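Local coordinates for protein A197 (Sulfolobus turreted icosahedral virus, PDB 2C0N) that acts as a viral glycosyltransferase of the GT-A fold, probably transferring a sugar from a nucleotide-sugar donor to an acceptor, at the interface of chains A and B. Coordinates in Å, arbitrary orientation; residue numbers count along the deposited sequence, not the author numbering. Chains: chain A/B, A197.

Contact 1: the interface of chains A and B. Residues chain A 9, 11-13, 18, 28, 30; chain B 13, 15, 18.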
# COMPACT_ATOMS: atom_id res chain seq x y z
N SER A 9 1.40 10.02 4.91
CA SER A 9 1.21 9.89 3.46
C SER A 9 0.42 11.02 2.86
O SER A 9 -0.17 11.82 3.60
CB SER A 9 0.56 8.56 3.14
OG SER A 9 -0.82 8.69 3.21
N GLY A 11 -1.98 9.90 0.77
CA GLY A 11 -3.13 9.07 0.42
C GLY A 11 -2.79 7.81 -0.38
O GLY A 11 -3.69 7.02 -0.69
N SER A 12 -1.52 7.62 -0.69
CA SER A 12 -1.11 6.37 -1.32
C SER A 12 0.24 5.95 -0.79
O SER A 12 0.99 6.80 -0.23
CB SER A 12 -1.08 6.51 -2.82
OG SER A 12 -0.02 7.34 -3.21
N VAL A 13 0.56 4.67 -0.99
CA VAL A 13 1.87 4.13 -0.63
C VAL A 13 2.50 3.44 -1.86
O VAL A 13 1.88 2.57 -2.48
CB VAL A 13 1.76 3.13 0.50
CG1 VAL A 13 3.11 2.60 0.92
CG2 VAL A 13 1.12 3.82 1.73
N ILE A 18 5.37 -0.83 0.41
CA ILE A 18 4.49 -1.95 0.70
C ILE A 18 5.29 -3.21 0.87
O ILE A 18 5.05 -4.00 1.81
CB ILE A 18 3.45 -2.11 -0.37
CG1 ILE A 18 2.59 -0.87 -0.40
CG2 ILE A 18 2.53 -3.34 -0.11
CD1 ILE A 18 1.62 -0.90 -1.52
N TYR A 28 2.03 -0.82 11.78
CA TYR A 28 2.05 0.56 11.33
C TYR A 28 0.69 1.22 11.38
O TYR A 28 -0.35 0.56 11.45
CB TYR A 28 2.59 0.64 9.90
CG TYR A 28 1.77 -0.19 8.91
CD1 TYR A 28 0.58 0.30 8.41
CD2 TYR A 28 2.19 -1.44 8.48
CE1 TYR A 28 -0.17 -0.40 7.49
CE2 TYR A 28 1.42 -2.18 7.55
CZ TYR A 28 0.25 -1.64 7.07
OH TYR A 28 -0.53 -2.33 6.17
N ILE A 30 -0.58 4.14 8.68
CA ILE A 30 -0.34 5.03 7.56
C ILE A 30 -1.34 6.18 7.70
O ILE A 30 -2.53 5.95 7.75
CB ILE A 30 -0.56 4.36 6.21
CG1 ILE A 30 0.26 3.08 6.11
CG2 ILE A 30 -0.08 5.30 5.10
CD1 ILE A 30 -0.11 2.22 4.98
N VAL B 13 -0.34 2.19 -4.26
CA VAL B 13 -1.67 1.76 -3.88
C VAL B 13 -2.29 2.79 -2.91
O VAL B 13 -1.69 3.14 -1.89
CB VAL B 13 -1.64 0.40 -3.20
CG1 VAL B 13 -3.03 -0.08 -2.85
CG2 VAL B 13 -1.02 -0.63 -4.17
N LEU B 15 -4.69 4.41 -0.05
CA LEU B 15 -4.96 3.93 1.30
C LEU B 15 -6.22 3.12 1.43
O LEU B 15 -6.24 2.09 2.14
CB LEU B 15 -4.96 5.11 2.29
CG LEU B 15 -3.67 5.27 3.11
CD1 LEU B 15 -2.41 5.43 2.25
CD2 LEU B 15 -3.84 6.40 4.12
N ILE B 18 -5.41 -0.39 0.53
CA ILE B 18 -4.59 -0.99 1.56
C ILE B 18 -5.45 -1.45 2.71
O ILE B 18 -5.27 -2.58 3.23
CB ILE B 18 -3.52 -0.04 2.02
CG1 ILE B 18 -2.60 0.27 0.86
CG2 ILE B 18 -2.66 -0.66 3.17
CD1 ILE B 18 -1.61 1.30 1.21
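A:Val13 and B:Val13 face each other as an antiparallel bridge, a two-residue ring in which each amide N donates to the carbonyl O of the other, with A:Val13 N lying 2.9 Å from B:Val13 O. A further backbone bond flanks the pair, from B:Leu15 N at the start of helix 15-23 to A:Gly11 O at 2.9 Å. A:Gly11 is itself steadied from within its own chain, its N-H reaching the hydroxyl OG of A:Ser9 at 3.0 Å.

Around this polar seam the side chains interlock as hydrocarbon. With CG1 anti to the carbonyl carbon and the chain then extended (chi1 -62°, chi2 174°), B:Ile18 sends its CD1 tip against A:Val13, 3.8 Å from the CG2 methyl, and the two side chains cross at about a right angle. The two-fold twin of this contact brings A:Ile18 CD1 against B:Val13, so both isoleucine tips flank the bridge. B:Leu15 enters between strand and loop: its CD1 methyl lies 3.7 Å from A:Ile30 CG2, close to A:Val13 CG2 and beside the backbone of A:Gly11, while CD2 turns toward A:Ser9 and A:Ile30. Its chi1 of -101° is well away from a staggered value, which suggests some cost in fitting both methyls there. More loosely, the phenol OH of A:Tyr28 approaches B:Ile18 CG2 at 4.0 Å.

The site shows how a short pairing of main chains can be sealed by aliphatic packing. It lies where strand 12-14 runs directly into helix 15-23, beside strand 28-31 of the partner, and in the deposited dimer the two copies of strand 12-14 meet across the two-fold axis.

Contact 2: the interface of chains A and B. Residues chain A 29-32, 34, 43; chain B 15, 190-193.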
# COMPACT_ATOMS: atom_id res chain seq x y z
N VAL A 29 0.75 2.55 11.28
CA VAL A 29 -0.36 3.37 10.95
C VAL A 29 0.08 4.28 9.80
O VAL A 29 1.04 5.04 9.92
CB VAL A 29 -0.80 4.23 12.11
CG1 VAL A 29 -1.97 5.13 11.69
CG2 VAL A 29 -1.23 3.36 13.30
N ILE A 30 -0.58 4.14 8.68
CA ILE A 30 -0.34 5.03 7.56
C ILE A 30 -1.34 6.18 7.70
O ILE A 30 -2.53 5.95 7.75
CB ILE A 30 -0.56 4.36 6.21
CG1 ILE A 30 0.26 3.08 6.11
CG2 ILE A 30 -0.08 5.30 5.10
CD1 ILE A 30 -0.11 2.22 4.98
N LEU A 31 -0.85 7.40 7.79
CA LEU A 31 -1.67 8.54 8.10
C LEU A 31 -2.15 9.14 6.79
O LEU A 31 -1.33 9.43 5.90
CB LEU A 31 -0.87 9.57 8.90
CG LEU A 31 -0.36 9.00 10.24
CD1 LEU A 31 0.92 9.63 10.68
CD2 LEU A 31 -1.39 9.15 11.25
N SER A 32 -3.47 9.32 6.67
CA SER A 32 -4.07 10.03 5.56
C SER A 32 -3.68 11.48 5.57
O SER A 32 -3.17 12.00 6.55
CB SER A 32 -5.59 9.92 5.60
OG SER A 32 -5.91 8.61 5.22
N ARG A 34 -3.38 15.34 5.74
CA ARG A 34 -4.01 16.39 6.53
C ARG A 34 -3.51 17.74 5.98
O ARG A 34 -2.89 17.80 4.91
CB ARG A 34 -3.77 16.20 8.05
CG ARG A 34 -4.40 14.92 8.70
CD ARG A 34 -5.93 14.96 8.83
NE ARG A 34 -6.65 13.75 9.29
CZ ARG A 34 -7.17 12.78 8.52
NH1 ARG A 34 -6.98 12.77 7.21
NH2 ARG A 34 -7.86 11.76 9.05
N ILE A 43 -0.89 13.84 15.41
CA ILE A 43 -1.87 12.75 15.49
C ILE A 43 -1.16 11.45 15.83
O ILE A 43 -1.60 10.71 16.71
CB ILE A 43 -2.60 12.61 14.14
CG1 ILE A 43 -3.57 13.78 13.94
CG2 ILE A 43 -3.37 11.26 14.03
CD1 ILE A 43 -4.07 13.91 12.56
N LEU B 15 -4.69 4.41 -0.05
CA LEU B 15 -4.96 3.93 1.30
C LEU B 15 -6.22 3.12 1.43
O LEU B 15 -6.24 2.09 2.14
CB LEU B 15 -4.96 5.11 2.29
CG LEU B 15 -3.67 5.27 3.11
CD1 LEU B 15 -2.41 5.43 2.25
CD2 LEU B 15 -3.84 6.40 4.12
N ASN B 190 -11.24 9.32 4.16
CA ASN B 190 -9.95 9.93 4.51
C ASN B 190 -9.42 9.44 5.84
O ASN B 190 -8.70 10.13 6.54
CB ASN B 190 -10.03 11.47 4.46
CG ASN B 190 -8.65 12.15 4.33
OD1 ASN B 190 -7.75 11.74 3.54
ND2 ASN B 190 -8.48 13.21 5.09
N ASP B 191 -9.72 8.19 6.16
CA ASP B 191 -9.22 7.59 7.38
C ASP B 191 -7.78 7.13 7.24
O ASP B 191 -7.30 6.82 6.14
CB ASP B 191 -10.07 6.37 7.74
CG ASP B 191 -11.42 6.73 8.30
OD1 ASP B 191 -11.72 7.94 8.50
OD2 ASP B 191 -12.21 5.79 8.56
N HIS B 192 -7.10 7.05 8.38
CA HIS B 192 -5.77 6.41 8.46
C HIS B 192 -5.97 4.93 8.34
O HIS B 192 -7.08 4.42 8.53
CB HIS B 192 -5.11 6.75 9.80
CG HIS B 192 -5.17 8.21 10.14
ND1 HIS B 192 -4.73 9.20 9.29
CD2 HIS B 192 -5.69 8.83 11.22
CE1 HIS B 192 -4.94 10.38 9.86
NE2 HIS B 192 -5.52 10.18 11.03
N VAL B 193 -4.90 4.23 8.02
CA VAL B 193 -4.94 2.78 7.81
C VAL B 193 -3.95 2.14 8.75
O VAL B 193 -2.78 2.48 8.72
CB VAL B 193 -4.61 2.43 6.38
CG1 VAL B 193 -4.66 0.92 6.18
CG2 VAL B 193 -5.62 3.14 5.46
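Strand 28-31 of one chain is extended here by strand 193-195 of the other, an antiparallel edge pairing made by the C-terminal segment reaching across to its neighbour. A:Ile30 N donates to B:Val193 O at 2.8 Å, and B:Val193 N returns a bond to A:Ile30 O. The carbonyl of A:Ile30 thus serves the bridge while its CG2 methyl faces the leucine of the neighbouring helix.

Beyond the bridge, B:His192 takes over as an acceptor by side chain. Its ring nitrogen ND1 receives the backbone N-H of A:Ser32 at 2.9 Å; the donor lies in the ring plane, at the edge, although the bond is bent to 144° at the hydrogen. A bond of this sense would need ND1 to be unprotonated. The same ring offers a face to A:Leu31, whose CD2 methyl sits over its centre, 3.9 Å from the centroid. Farther round the ring, NE2 approaches A:Ile43 CG2 at 3.8 Å. The ring is thus held at its edge and against one face, and the CB of B:His192 packs near A:Val29 CG1. A:Ser32 OG also points to B:Asp191 O, but the modelled separation is too short for that bond to carry weight.

The arginine shows how one carbonyl can satisfy two donors. Bent at chi2 (-71°), A:Arg34 brings its guanidinium end-on to the backbone carbonyl of B:Asn190, and its plane is inclined by 34° to the ring of B:His192, whose CE1 lies over one face near the rim. B:Asp191 has its carboxylate in the neighbourhood without touching, and might add a weak electrostatic pull. Both terminal nitrogens converge on B:Asn190 O in the guanidinium plane, NH1 at 3.2 Å and NH2 at 3.1 Å.

Contact 1 and contact 2 lie about 8 Å apart, measured between the centres of their C-alpha atoms, and both include A:Ile30 and B:Leu15. Strand 28-31 is thus engaged twice by the partner: by helix 15-23 in contact 1 and by the C-terminal strand 193-195 in contact 2. The two-fold repeats both patches with the chains exchanged, and the reciprocal exchange of C-terminal segments ties the subunits together. The combination of a central strand pairing and outlying arms would suit a stable dimer, although the structure alone does not show that this assembly forms in solution.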